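Local atomic coordinates of geranyltranstransferase (Marinomonas sp. MED121, PDB entry 4F62), a protein that probably joins isopentenyl diphosphate to allylic diphosphates to make short polyprenyl diphosphates, as farnesyl-diphosphate synthases do. Residues R47-T53 and L74-H78; A122-S127 and L140-V145; A147-M153 and H179-L184. All blocks are in the same frame, centred on the assembly; numbering follows the deposited sequence.

Interaction 1 (R47-T53 and L74-H78)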
ATOM      1  N   ARG A  47     -17.632   9.386   5.625  1.00 37.10           N
ATOM      2  CA  ARG A  47     -17.611   8.057   4.987  1.00 40.33           C
ATOM      3  C   ARG A  47     -18.303   8.004   3.615  1.00 37.25           C
ATOM      4  O   ARG A  47     -18.975   7.015   3.283  1.00 36.79           O
ATOM      5  CB  ARG A  47     -18.248   6.998   5.900  1.00 39.97           C
ATOM      6  CG  ARG A  47     -17.782   7.029   7.329  1.00 42.78           C
ATOM      7  CD  ARG A  47     -16.275   6.934   7.402  1.00 41.88           C
ATOM      8  NE  ARG A  47     -15.848   6.555   8.746  1.00 50.23           N
ATOM      9  CZ  ARG A  47     -14.639   6.785   9.249  1.00 61.14           C
ATOM     10  NH1 ARG A  47     -13.720   7.411   8.524  1.00 61.80           N
ATOM     11  NH2 ARG A  47     -14.352   6.391  10.484  1.00 61.71           N
ATOM     12  N   ILE A  48     -18.148   9.068   2.835  1.00 37.52           N
ATOM     13  CA  ILE A  48     -18.730   9.144   1.499  1.00 42.04           C
ATOM     14  C   ILE A  48     -18.349   7.933   0.655  1.00 34.01           C
ATOM     15  O   ILE A  48     -19.188   7.330  -0.019  1.00 39.09           O
ATOM     16  CB  ILE A  48     -18.209  10.373   0.762  1.00 53.20           C
ATOM     17  CG1 ILE A  48     -18.653  11.645   1.479  1.00 59.04           C
ATOM     18  CG2 ILE A  48     -18.667  10.357  -0.672  1.00 57.08           C
ATOM     19  CD1 ILE A  48     -20.113  11.762   1.615  1.00 61.35           C
ATOM     20  N   ARG A  49     -17.074   7.570   0.692  1.00 30.80           N
ATOM     21  CA  ARG A  49     -16.619   6.453  -0.132  1.00 34.04           C
ATOM     22  C   ARG A  49     -17.182   5.101   0.324  1.00 38.32           C
ATOM     23  O   ARG A  49     -17.666   4.320  -0.502  1.00 34.00           O
ATOM     24  CB  ARG A  49     -15.086   6.474  -0.277  1.00 28.38           C
ATOM     25  CG  ARG A  49     -14.634   7.710  -1.086  1.00 33.92           C
ATOM     26  CD  ARG A  49     -13.170   8.101  -0.862  1.00 34.50           C
ATOM     27  NE  ARG A  49     -12.895   9.444  -1.398  1.00 35.07           N
ATOM     28  CZ  ARG A  49     -13.272  10.583  -0.816  1.00 44.68           C
ATOM     29  NH1 ARG A  49     -13.947  10.556   0.330  1.00 43.93           N
ATOM     30  NH2 ARG A  49     -12.973  11.749  -1.378  1.00 40.06           N
ATOM     31  N   PRO A  50     -17.130   4.809   1.635  1.00 43.80           N
ATOM     32  CA  PRO A  50     -17.922   3.641   2.053  1.00 37.66           C
ATOM     33  C   PRO A  50     -19.405   3.698   1.646  1.00 38.82           C
ATOM     34  O   PRO A  50     -19.916   2.691   1.141  1.00 35.80           O
ATOM     35  CB  PRO A  50     -17.771   3.654   3.575  1.00 36.91           C
ATOM     36  CG  PRO A  50     -16.344   4.135   3.759  1.00 37.56           C
ATOM     37  CD  PRO A  50     -16.185   5.232   2.687  1.00 38.14           C
ATOM     38  N   MET A  51     -20.082   4.826   1.839  1.00 38.09           N
ATOM     39  CA  MET A  51     -21.491   4.913   1.451  1.00 38.02           C
ATOM     40  C   MET A  51     -21.724   4.556  -0.022  1.00 41.49           C
ATOM     41  O   MET A  51     -22.632   3.795  -0.340  1.00 37.98           O
ATOM     42  CB  MET A  51     -22.077   6.294   1.786  1.00 37.59           C
ATOM     43  CG  MET A  51     -22.151   6.547   3.286  1.00 39.75           C
ATOM     44  SD  MET A  51     -23.119   7.993   3.771  1.00 46.05           S
ATOM     45  CE  MET A  51     -22.087   9.295   3.119  1.00 55.63           C
ATOM     46  N   LEU A  52     -20.898   5.094  -0.916  1.00 36.23           N
ATOM     47  CA  LEU A  52     -20.991   4.762  -2.337  1.00 34.92           C
ATOM     48  C   LEU A  52     -20.766   3.275  -2.577  1.00 36.30           C
ATOM     49  O   LEU A  52     -21.431   2.670  -3.413  1.00 38.68           O
ATOM     50  CB  LEU A  52     -19.944   5.541  -3.140  1.00 31.97           C
ATOM     51  CG  LEU A  52     -20.209   7.035  -3.330  1.00 39.95           C
ATOM     52  CD1 LEU A  52     -18.965   7.688  -3.926  1.00 38.95           C
ATOM     53  CD2 LEU A  52     -21.433   7.263  -4.224  1.00 36.09           C
ATOM     54  N   THR A  53     -19.814   2.689  -1.856  1.00 32.05           N
ATOM     55  CA  THR A  53     -19.494   1.271  -2.020  1.00 32.72           C
ATOM     56  C   THR A  53     -20.685   0.393  -1.650  1.00 40.43           C
ATOM     57  O   THR A  53     -21.077  -0.510  -2.404  1.00 36.85           O
ATOM     58  CB  THR A  53     -18.281   0.879  -1.163  1.00 37.25           C
ATOM     59  OG1 THR A  53     -17.215   1.803  -1.421  1.00 35.64           O
ATOM     60  CG2 THR A  53     -17.801  -0.552  -1.494  1.00 34.32           C
ATOM     61  N   LEU A  74     -11.040   1.464   1.061  1.00 30.85           N
ATOM     62  CA  LEU A  74     -11.160   2.784   0.437  1.00 32.32           C
ATOM     63  C   LEU A  74     -11.087   3.888   1.492  1.00 36.69           C
ATOM     64  O   LEU A  74     -10.445   4.920   1.284  1.00 40.96           O
ATOM     65  CB  LEU A  74     -12.483   2.888  -0.334  1.00 35.57           C
ATOM     66  CG  LEU A  74     -12.484   2.081  -1.636  1.00 40.51           C
ATOM     67  CD1 LEU A  74     -13.904   1.773  -2.051  1.00 38.71           C
ATOM     68  CD2 LEU A  74     -11.781   2.862  -2.729  1.00 40.76           C
ATOM     69  N   GLU A  75     -11.737   3.675   2.633  1.00 33.64           N
ATOM     70  CA  GLU A  75     -11.684   4.685   3.689  1.00 35.77           C
ATOM     71  C   GLU A  75     -10.258   4.816   4.250  1.00 35.30           C
ATOM     72  O   GLU A  75      -9.821   5.915   4.604  1.00 36.35           O
ATOM     73  CB  GLU A  75     -12.695   4.374   4.808  1.00 33.53           C
ATOM     74  CG  GLU A  75     -12.791   5.470   5.856  1.00 34.04           C
ATOM     75  CD  GLU A  75     -13.401   6.777   5.311  1.00 42.32           C
ATOM     76  OE1 GLU A  75     -14.008   6.759   4.217  1.00 40.40           O
ATOM     77  OE2 GLU A  75     -13.291   7.833   5.988  1.00 44.22           O
ATOM     78  N   SER A  76      -9.530   3.700   4.304  1.00 35.52           N
ATOM     79  CA  SER A  76      -8.149   3.722   4.804  1.00 34.92           C
ATOM     80  C   SER A  76      -7.221   4.457   3.860  1.00 29.91           C
ATOM     81  O   SER A  76      -6.357   5.219   4.302  1.00 37.44           O
ATOM     82  CB  SER A  76      -7.605   2.309   5.073  1.00 32.09           C
ATOM     83  OG  SER A  76      -8.331   1.726   6.143  1.00 42.19           O
ATOM     84  N   ILE A  77      -7.387   4.216   2.564  1.00 35.50           N
ATOM     85  CA  ILE A  77      -6.635   4.957   1.563  1.00 33.52           C
ATOM     86  C   ILE A  77      -6.928   6.461   1.692  1.00 41.95           C
ATOM     87  O   ILE A  77      -6.004   7.280   1.765  1.00 36.63           O
ATOM     88  CB  ILE A  77      -6.954   4.474   0.134  1.00 30.52           C
ATOM     89  CG1 ILE A  77      -6.402   3.055  -0.059  1.00 32.56           C
ATOM     90  CG2 ILE A  77      -6.328   5.413  -0.895  1.00 34.20           C
ATOM     91  CD1 ILE A  77      -4.865   2.961   0.125  1.00 32.87           C
ATOM     92  N   HIS A  78      -8.210   6.808   1.744  1.00 34.41           N
ATOM     93  CA  HIS A  78      -8.634   8.195   1.859  1.00 36.33           C
ATOM     94  C   HIS A  78      -8.021   8.829   3.111  1.00 40.27           C
ATOM     95  O   HIS A  78      -7.456   9.934   3.054  1.00 36.22           O
ATOM     96  CB  HIS A  78     -10.165   8.266   1.893  1.00 34.95           C
ATOM     97  CG  HIS A  78     -10.706   9.650   2.084  1.00 39.16           C
ATOM     98  ND1 HIS A  78     -10.402  10.693   1.233  1.00 42.16           N
ATOM     99  CD2 HIS A  78     -11.527  10.158   3.028  1.00 42.93           C
ATOM    100  CE1 HIS A  78     -11.013  11.789   1.649  1.00 43.27           C
ATOM    101  NE2 HIS A  78     -11.709  11.489   2.739  1.00 42.13           N
TER
HETATM  102  O   HOH W   1     -14.788   9.962   5.836  1.00 40.77           O
HETATM  103  O   HOH W   2     -14.893   8.613   2.416  1.00 37.21           O
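Arg47 and Glu75 tie two nearly antiparallel helices of the all-helical isoprenoid synthase fold, illustrating how one buried carboxylate can organise the start of a neighbouring helix. NH1 of Arg47 meets Glu75 OE2 at 2.6 Å; OE2 lies near the guanidinium plane, whereas NH1 comes from above the carboxylate plane. NE and NH2 of the same guanidinium are taken by Asp17 and by the carbonyl of Leu41. OE2 also accepts from a water that accepts from Arg47 N, and OE1 accepts, at 2.7 Å, from a second water that accepts from both N and NH1 of Arg49; the two amides are thus satisfied by waters that Glu75 holds in turn. Bent at chi2 (67°), Glu75 also lays OE1 against Pro50 CD. Were Glu75 replaced by an alanine, Arg47 NH1 would probably lose its charged mate and both waters the acceptor that holds them. Further along, Arg49 lies flat on the His78 ring, planes 13° apart and centres 3.7 Å apart, and a glycerol, probably from the crystallisation liquor, hydrogen-bonds to its NH1 and may mark a pocket. Thr53 OG1 and Thr53 N reach Arg49 O from opposite faces of its plane, the hydroxyl at 2.7 Å.

Interaction 2 (A122-S127 and L140-V145)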
ATOM      1  N   ALA A 122      -5.070  -0.954   4.127  1.00 33.65           N
ATOM      2  CA  ALA A 122      -6.061  -1.085   3.059  1.00 32.01           C
ATOM      3  C   ALA A 122      -5.881  -2.413   2.343  1.00 37.97           C
ATOM      4  O   ALA A 122      -6.844  -3.121   2.054  1.00 33.93           O
ATOM      5  CB  ALA A 122      -5.939   0.053   2.073  1.00 29.93           C
ATOM      6  N   PHE A 123      -4.631  -2.770   2.083  1.00 32.97           N
ATOM      7  CA  PHE A 123      -4.356  -4.022   1.395  1.00 31.05           C
ATOM      8  C   PHE A 123      -4.510  -5.211   2.311  1.00 30.89           C
ATOM      9  O   PHE A 123      -4.831  -6.309   1.856  1.00 38.68           O
ATOM     10  CB  PHE A 123      -2.996  -3.959   0.686  1.00 31.02           C
ATOM     11  CG  PHE A 123      -2.972  -2.940  -0.434  1.00 35.23           C
ATOM     12  CD1 PHE A 123      -3.573  -3.223  -1.657  1.00 34.45           C
ATOM     13  CD2 PHE A 123      -2.397  -1.682  -0.246  1.00 30.83           C
ATOM     14  CE1 PHE A 123      -3.572  -2.285  -2.693  1.00 38.94           C
ATOM     15  CE2 PHE A 123      -2.390  -0.735  -1.271  1.00 31.56           C
ATOM     16  CZ  PHE A 123      -2.979  -1.039  -2.504  1.00 38.73           C
ATOM     17  N   GLU A 124      -4.320  -4.991   3.611  1.00 34.95           N
ATOM     18  CA  GLU A 124      -4.566  -6.046   4.583  1.00 35.48           C
ATOM     19  C   GLU A 124      -6.057  -6.387   4.546  1.00 37.71           C
ATOM     20  O   GLU A 124      -6.443  -7.557   4.545  1.00 34.54           O
ATOM     21  CB  GLU A 124      -4.163  -5.593   5.996  1.00 33.97           C
ATOM     22  CG  GLU A 124      -4.460  -6.635   7.098  1.00 35.55           C
ATOM     23  CD  GLU A 124      -4.092  -6.142   8.506  1.00 43.05           C
ATOM     24  OE1 GLU A 124      -3.316  -5.159   8.645  1.00 39.57           O
ATOM     25  OE2 GLU A 124      -4.588  -6.735   9.482  1.00 43.81           O
ATOM     26  N   LEU A 125      -6.884  -5.349   4.510  1.00 35.17           N
ATOM     27  CA  LEU A 125      -8.348  -5.494   4.530  1.00 36.88           C
ATOM     28  C   LEU A 125      -8.814  -6.330   3.347  1.00 39.35           C
ATOM     29  O   LEU A 125      -9.669  -7.205   3.489  1.00 38.18           O
ATOM     30  CB  LEU A 125      -9.015  -4.105   4.487  1.00 32.93           C
ATOM     31  CG  LEU A 125      -8.923  -3.331   5.812  1.00 33.45           C
ATOM     32  CD1 LEU A 125      -9.218  -1.859   5.645  1.00 32.02           C
ATOM     33  CD2 LEU A 125      -9.877  -3.962   6.834  1.00 36.78           C
ATOM     34  N   LEU A 126      -8.213  -6.081   2.187  1.00 32.58           N
ATOM     35  CA  LEU A 126      -8.603  -6.770   0.952  1.00 35.28           C
ATOM     36  C   LEU A 126      -8.030  -8.177   0.791  1.00 38.11           C
ATOM     37  O   LEU A 126      -8.473  -8.928  -0.080  1.00 41.99           O
ATOM     38  CB  LEU A 126      -8.255  -5.921  -0.281  1.00 32.01           C
ATOM     39  CG  LEU A 126      -9.137  -4.681  -0.488  1.00 38.00           C
ATOM     40  CD1 LEU A 126      -8.675  -3.886  -1.724  1.00 39.91           C
ATOM     41  CD2 LEU A 126     -10.579  -5.118  -0.656  1.00 40.36           C
ATOM     42  N   SER A 127      -7.059  -8.543   1.627  1.00 38.29           N
ATOM     43  CA  SER A 127      -6.429  -9.857   1.518  1.00 37.80           C
ATOM     44  C   SER A 127      -6.597 -10.688   2.786  1.00 39.24           C
ATOM     45  O   SER A 127      -5.784 -11.543   3.075  1.00 47.58           O
ATOM     46  CB  SER A 127      -4.945  -9.719   1.187  1.00 39.19           C
ATOM     47  OG  SER A 127      -4.270  -9.018   2.214  1.00 35.64           O
ATOM     48  N   LEU A 140     -10.450  -6.801  -6.850  1.00 30.76           N
ATOM     49  CA  LEU A 140     -10.695  -5.612  -6.037  1.00 31.93           C
ATOM     50  C   LEU A 140      -9.379  -4.905  -5.698  1.00 34.38           C
ATOM     51  O   LEU A 140      -9.312  -3.670  -5.635  1.00 34.18           O
ATOM     52  CB  LEU A 140     -11.477  -5.959  -4.767  1.00 34.76           C
ATOM     53  CG  LEU A 140     -12.860  -6.561  -5.015  1.00 40.24           C
ATOM     54  CD1 LEU A 140     -13.444  -7.173  -3.726  1.00 34.29           C
ATOM     55  CD2 LEU A 140     -13.789  -5.501  -5.601  1.00 35.85           C
ATOM     56  N   ILE A 141      -8.332  -5.690  -5.500  1.00 32.75           N
ATOM     57  CA  ILE A 141      -7.022  -5.134  -5.212  1.00 35.45           C
ATOM     58  C   ILE A 141      -6.515  -4.359  -6.427  1.00 35.26           C
ATOM     59  O   ILE A 141      -5.996  -3.243  -6.289  1.00 30.38           O
ATOM     60  CB  ILE A 141      -6.040  -6.246  -4.789  1.00 33.57           C
ATOM     61  CG1 ILE A 141      -6.438  -6.724  -3.379  1.00 31.98           C
ATOM     62  CG2 ILE A 141      -4.597  -5.738  -4.826  1.00 32.05           C
ATOM     63  CD1 ILE A 141      -5.702  -7.970  -2.889  1.00 26.69           C
ATOM     64  N   GLN A 142      -6.686  -4.942  -7.614  1.00 28.78           N
ATOM     65  CA  GLN A 142      -6.318  -4.253  -8.854  1.00 40.99           C
ATOM     66  C   GLN A 142      -7.056  -2.928  -8.987  1.00 40.66           C
ATOM     67  O   GLN A 142      -6.452  -1.918  -9.356  1.00 33.91           O
ATOM     68  CB  GLN A 142      -6.601  -5.128 -10.072  1.00 39.36           C
ATOM     69  CG  GLN A 142      -5.694  -6.337 -10.163  1.00 37.26           C
ATOM     70  CD  GLN A 142      -6.173  -7.335 -11.198  1.00 40.09           C
ATOM     71  OE1 GLN A 142      -7.305  -7.253 -11.668  1.00 41.24           O
ATOM     72  NE2 GLN A 142      -5.317  -8.292 -11.551  1.00 44.60           N
ATOM     73  N   GLU A 143      -8.354  -2.944  -8.681  1.00 33.94           N
ATOM     74  CA  GLU A 143      -9.180  -1.740  -8.717  1.00 36.54           C
ATOM     75  C   GLU A 143      -8.619  -0.680  -7.782  1.00 39.87           C
ATOM     76  O   GLU A 143      -8.536   0.500  -8.143  1.00 34.21           O
ATOM     77  CB  GLU A 143     -10.631  -2.046  -8.311  1.00 31.01           C
ATOM     78  CG  GLU A 143     -11.442  -2.840  -9.343  1.00 34.25           C
ATOM     79  CD  GLU A 143     -11.714  -2.071 -10.632  1.00 44.54           C
ATOM     80  OE1 GLU A 143     -11.759  -0.818 -10.605  1.00 43.69           O
ATOM     81  OE2 GLU A 143     -11.890  -2.724 -11.686  1.00 44.37           O
ATOM     82  N   LEU A 144      -8.243  -1.096  -6.576  1.00 36.36           N
ATOM     83  CA  LEU A 144      -7.780  -0.143  -5.570  1.00 34.41           C
ATOM     84  C   LEU A 144      -6.422   0.416  -5.977  1.00 36.56           C
ATOM     85  O   LEU A 144      -6.153   1.607  -5.813  1.00 34.98           O
ATOM     86  CB  LEU A 144      -7.672  -0.794  -4.193  1.00 35.51           C
ATOM     87  CG  LEU A 144      -7.326   0.181  -3.056  1.00 41.10           C
ATOM     88  CD1 LEU A 144      -8.434   1.196  -2.863  1.00 39.23           C
ATOM     89  CD2 LEU A 144      -7.046  -0.564  -1.738  1.00 39.48           C
ATOM     90  N   VAL A 145      -5.571  -0.452  -6.515  1.00 33.28           N
ATOM     91  CA  VAL A 145      -4.236  -0.057  -6.946  1.00 28.89           C
ATOM     92  C   VAL A 145      -4.308   1.023  -8.027  1.00 37.03           C
ATOM     93  O   VAL A 145      -3.624   2.051  -7.952  1.00 33.62           O
ATOM     94  CB  VAL A 145      -3.443  -1.279  -7.482  1.00 32.69           C
ATOM     95  CG1 VAL A 145      -2.386  -0.846  -8.500  1.00 34.78           C
ATOM     96  CG2 VAL A 145      -2.800  -2.032  -6.329  1.00 32.67           C
TER
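Leu144 and Leu126 meet at the centre of a contact that exemplifies helix packing by aliphatic and aromatic side chains alone. The two segments, from helices 108-126 and 134-148, form an antiparallel helical hairpin of the isoprenoid synthase fold; the axes of these short segments approach to 10.5 Å and run at 161°. The tight part gathers round one methyl group. In Leu144, CG stands opposite the backbone N (chi1 -174°), which carries CD2 across the gap to three partners: Leu126 CD1 at 3.7 Å, Ala122 CB at 4.0 Å, and the ring of Phe123, over one face of which it rests, displaced toward the rim. The ring is touched from other directions too. Its CE1 lies 3.7 Å from Val145 CG2, while Ile141 CG2 comes up to the ring edge. Ile141 also sends its other branch forward, CG1 reaching Leu126 CB at 3.7 Å.

Two pairs are looser. Ser127 CB comes no closer than 4.5 Å to Ile141 CD1, and Leu126 CD2 stays 4.3 Å from Leu140 CB. The serine hydroxyl turns back instead, bonding to the carbonyl of Phe123 in its own segment. The Phe123 ring, packed within the hairpin, also stacks on Phe123 of the second subunit, and separately Ser127 O accepts from Gln142 NE2 of that subunit. Glu124 and Gln142, both partly exposed, have no contact across the hairpin, yet Glu124 forms a salt bridge to Arg150 of the second subunit. The chemistry is therefore divided: apolar packing and the exclusion of water hold the hairpin together, while several polar groups at its margin, among them Glu124 and Ser127 O, pair with the second subunit.

Interaction 3 (A147-M153 and H179-L184)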
ATOM      1  N   ALA A 147      -6.659   3.044  -8.710  1.00 37.66           N
ATOM      2  CA  ALA A 147      -7.289   4.263  -8.205  1.00 37.06           C
ATOM      3  C   ALA A 147      -6.393   5.060  -7.263  1.00 36.92           C
ATOM      4  O   ALA A 147      -6.493   6.282  -7.202  1.00 37.11           O
ATOM      5  CB  ALA A 147      -8.592   3.935  -7.503  1.00 33.06           C
ATOM      6  N   SER A 148      -5.529   4.371  -6.526  1.00 37.29           N
ATOM      7  CA  SER A 148      -4.791   4.998  -5.429  1.00 33.43           C
ATOM      8  C   SER A 148      -3.376   5.435  -5.795  1.00 38.04           C
ATOM      9  O   SER A 148      -2.803   6.312  -5.134  1.00 39.30           O
ATOM     10  CB  SER A 148      -4.699   4.032  -4.238  1.00 31.65           C
ATOM     11  OG  SER A 148      -5.981   3.543  -3.914  1.00 38.37           O
ATOM     12  N   GLY A 149      -2.790   4.804  -6.813  1.00 36.24           N
ATOM     13  CA  GLY A 149      -1.368   4.989  -7.080  1.00 35.74           C
ATOM     14  C   GLY A 149      -1.046   5.922  -8.233  1.00 39.97           C
ATOM     15  O   GLY A 149      -1.746   6.913  -8.466  1.00 34.22           O
ATOM     16  N   ARG A 150       0.016   5.578  -8.958  1.00 36.30           N
ATOM     17  CA  ARG A 150       0.516   6.365 -10.085  1.00 39.42           C
ATOM     18  C   ARG A 150      -0.518   6.539 -11.191  1.00 40.18           C
ATOM     19  O   ARG A 150      -0.419   7.464 -12.006  1.00 42.06           O
ATOM     20  CB  ARG A 150       1.783   5.702 -10.656  1.00 39.46           C
ATOM     21  CG  ARG A 150       1.508   4.361 -11.336  1.00 39.81           C
ATOM     22  CD  ARG A 150       2.728   3.446 -11.312  1.00 44.89           C
ATOM     23  NE  ARG A 150       2.433   2.197 -12.006  1.00 37.80           N
ATOM     24  CZ  ARG A 150       2.564   2.035 -13.322  1.00 47.70           C
ATOM     25  NH1 ARG A 150       3.017   3.038 -14.068  1.00 41.10           N
ATOM     26  NH2 ARG A 150       2.258   0.872 -13.888  1.00 39.80           N
ATOM     27  N   ASN A 151      -1.503   5.649 -11.240  1.00 37.10           N
ATOM     28  CA  ASN A 151      -2.564   5.775 -12.240  1.00 42.32           C
ATOM     29  C   ASN A 151      -3.746   6.593 -11.739  1.00 42.62           C
ATOM     30  O   ASN A 151      -4.702   6.830 -12.475  1.00 39.28           O
ATOM     31  CB  ASN A 151      -3.048   4.398 -12.704  1.00 45.19           C
ATOM     32  CG  ASN A 151      -2.081   3.736 -13.678  1.00 61.06           C
ATOM     33  OD1 ASN A 151      -1.320   2.841 -13.306  1.00 68.33           O
ATOM     34  ND2 ASN A 151      -2.114   4.175 -14.933  1.00 64.86           N
ATOM     35  N   GLY A 152      -3.684   7.028 -10.484  1.00 36.78           N
ATOM     36  CA  GLY A 152      -4.838   7.662  -9.879  1.00 37.30           C
ATOM     37  C   GLY A 152      -4.475   8.735  -8.879  1.00 41.32           C
ATOM     38  O   GLY A 152      -3.830   9.731  -9.225  1.00 38.23           O
ATOM     39  N   MET A 153      -4.870   8.509  -7.631  1.00 37.47           N
ATOM     40  CA  MET A 153      -4.809   9.530  -6.584  1.00 38.91           C
ATOM     41  C   MET A 153      -3.473  10.267  -6.452  1.00 38.21           C
ATOM     42  O   MET A 153      -3.439  11.499  -6.460  1.00 36.49           O
ATOM     43  CB  MET A 153      -5.202   8.917  -5.233  1.00 35.74           C
ATOM     44  CG  MET A 153      -5.308   9.933  -4.116  1.00 37.04           C
ATOM     45  SD  MET A 153      -5.575   9.124  -2.529  1.00 45.31           S
ATOM     46  CE  MET A 153      -3.997   8.269  -2.311  1.00 37.82           C
ATOM     47  N   HIS A 179      -7.965  12.411 -11.400  1.00 36.10           N
ATOM     48  CA  HIS A 179      -6.954  11.583 -10.737  1.00 39.99           C
ATOM     49  C   HIS A 179      -7.003  11.774  -9.219  1.00 39.98           C
ATOM     50  O   HIS A 179      -7.088  10.803  -8.458  1.00 37.56           O
ATOM     51  CB  HIS A 179      -5.558  11.915 -11.275  1.00 36.59           C
ATOM     52  CG  HIS A 179      -5.309  11.397 -12.665  1.00 38.55           C
ATOM     53  ND1 HIS A 179      -5.800  12.016 -13.792  1.00 39.49           N
ATOM     54  CD2 HIS A 179      -4.634  10.305 -13.096  1.00 39.14           C
ATOM     55  CE1 HIS A 179      -5.427  11.340 -14.868  1.00 43.58           C
ATOM     56  NE2 HIS A 179      -4.716  10.292 -14.466  1.00 47.76           N
ATOM     57  N   LYS A 180      -6.986  13.036  -8.785  1.00 33.52           N
ATOM     58  CA  LYS A 180      -6.810  13.361  -7.369  1.00 37.51           C
ATOM     59  C   LYS A 180      -7.964  12.908  -6.472  1.00 40.78           C
ATOM     60  O   LYS A 180      -7.733  12.413  -5.368  1.00 34.91           O
ATOM     61  CB  LYS A 180      -6.567  14.862  -7.179  1.00 40.62           C
ATOM     62  CG  LYS A 180      -6.183  15.222  -5.760  1.00 45.67           C
ATOM     63  CD  LYS A 180      -6.021  16.731  -5.574  1.00 57.03           C
ATOM     64  CE  LYS A 180      -5.456  17.028  -4.186  1.00 68.84           C
ATOM     65  NZ  LYS A 180      -5.434  18.480  -3.861  1.00 71.46           N
ATOM     66  N   THR A 181      -9.197  13.086  -6.932  1.00 36.55           N
ATOM     67  CA  THR A 181     -10.356  12.658  -6.148  1.00 39.50           C
ATOM     68  C   THR A 181     -11.322  11.771  -6.938  1.00 41.23           C
ATOM     69  O   THR A 181     -12.051  10.976  -6.349  1.00 44.57           O
ATOM     70  CB  THR A 181     -11.126  13.861  -5.561  1.00 47.17           C
ATOM     71  OG1 THR A 181     -11.292  14.853  -6.578  1.00 40.31           O
ATOM     72  CG2 THR A 181     -10.363  14.477  -4.398  1.00 54.43           C
ATOM     73  N   GLY A 182     -11.331  11.915  -8.263  1.00 34.42           N
ATOM     74  CA  GLY A 182     -12.267  11.175  -9.096  1.00 35.23           C
ATOM     75  C   GLY A 182     -12.058   9.659  -9.022  1.00 38.87           C
ATOM     76  O   GLY A 182     -13.017   8.883  -8.927  1.00 38.12           O
ATOM     77  N   ALA A 183     -10.800   9.234  -9.065  1.00 34.27           N
ATOM     78  CA  ALA A 183     -10.470   7.810  -9.168  1.00 33.35           C
ATOM     79  C   ALA A 183     -10.985   6.972  -7.988  1.00 30.85           C
ATOM     80  O   ALA A 183     -11.523   5.879  -8.189  1.00 36.75           O
ATOM     81  CB  ALA A 183      -8.954   7.620  -9.377  1.00 38.13           C
ATOM     82  N   LEU A 184     -10.855   7.494  -6.768  1.00 36.79           N
ATOM     83  CA  LEU A 184     -11.299   6.765  -5.582  1.00 35.88           C
ATOM     84  C   LEU A 184     -12.816   6.731  -5.497  1.00 39.85           C
ATOM     85  O   LEU A 184     -13.396   5.769  -4.980  1.00 36.54           O
ATOM     86  CB  LEU A 184     -10.733   7.369  -4.293  1.00 40.49           C
ATOM     87  CG  LEU A 184      -9.416   6.876  -3.704  1.00 47.54           C
ATOM     88  CD1 LEU A 184      -9.272   7.435  -2.292  1.00 45.01           C
ATOM     89  CD2 LEU A 184      -9.329   5.335  -3.692  1.00 42.57           C
TER
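His179 faces the type I turn Gly149-Gly152, joining the end of helix 134-148 to helix 170-194 of the isoprenoid synthase fold, a case in which close backbone approach depends on small residues. Its CB touches Gly152 O, which lies at the ring edge, and its CD2 is 3.5 Å from Asn151 O. The far end of the ring belongs to the dimer, since NE2 bonds to Tyr27 of the second subunit, while ND1 is held by Gln175 O. The carbonyl of His179 points at Met153, whose CA-H approaches its O, CA to O 3.2 Å, with an angle of 143° at the hydrogen. Lys180 contributes its carbonyl O, which touches Met153 CG at 3.7 Å; its extended side chain leads away to a salt bridge with Asp160. Past the wider pi-type turn at 179-182, Ala183 sets CB against Ala147 O at 3.5 Å and lies 4.1 Å from Ala147 CB. Leu184 then completes the contact with its two methyls: CD2 packs on Ala147 CB and near Ser148 OG, while CD1 reaches Met153 SD at 4.1 Å. Extended chi1 and chi2 (-174° and -173°) carry the sulfur there. At Gly152 a side chain would collide with Ala147 O, the acceptor of Met153 N. The interface thus relies on van der Waals contact and one CA-H...O approach, so the fit probably depends on the small size of Ala147, Gly152 and Ala183.

The three contacts come in series along the chain, each closing before the next opens, yet in space their centres form a nearly even triangle with sides of 13 to 14 Å. Helix 65-86 is the hub of this arrangement. From interaction 1, Ile77 and Leu74 touch both Ala122 and Leu144 of interaction 2 and Ser148, Met153 and Leu184 of interaction 3. Interactions 2 and 3 share helix 134-148 and adjoin in sequence without otherwise touching, and both reach the second subunit. Interaction 1 has no such neighbour, so the set runs from the interior of one subunit's helical bundle, near a possible pocket, out to the dimer interface.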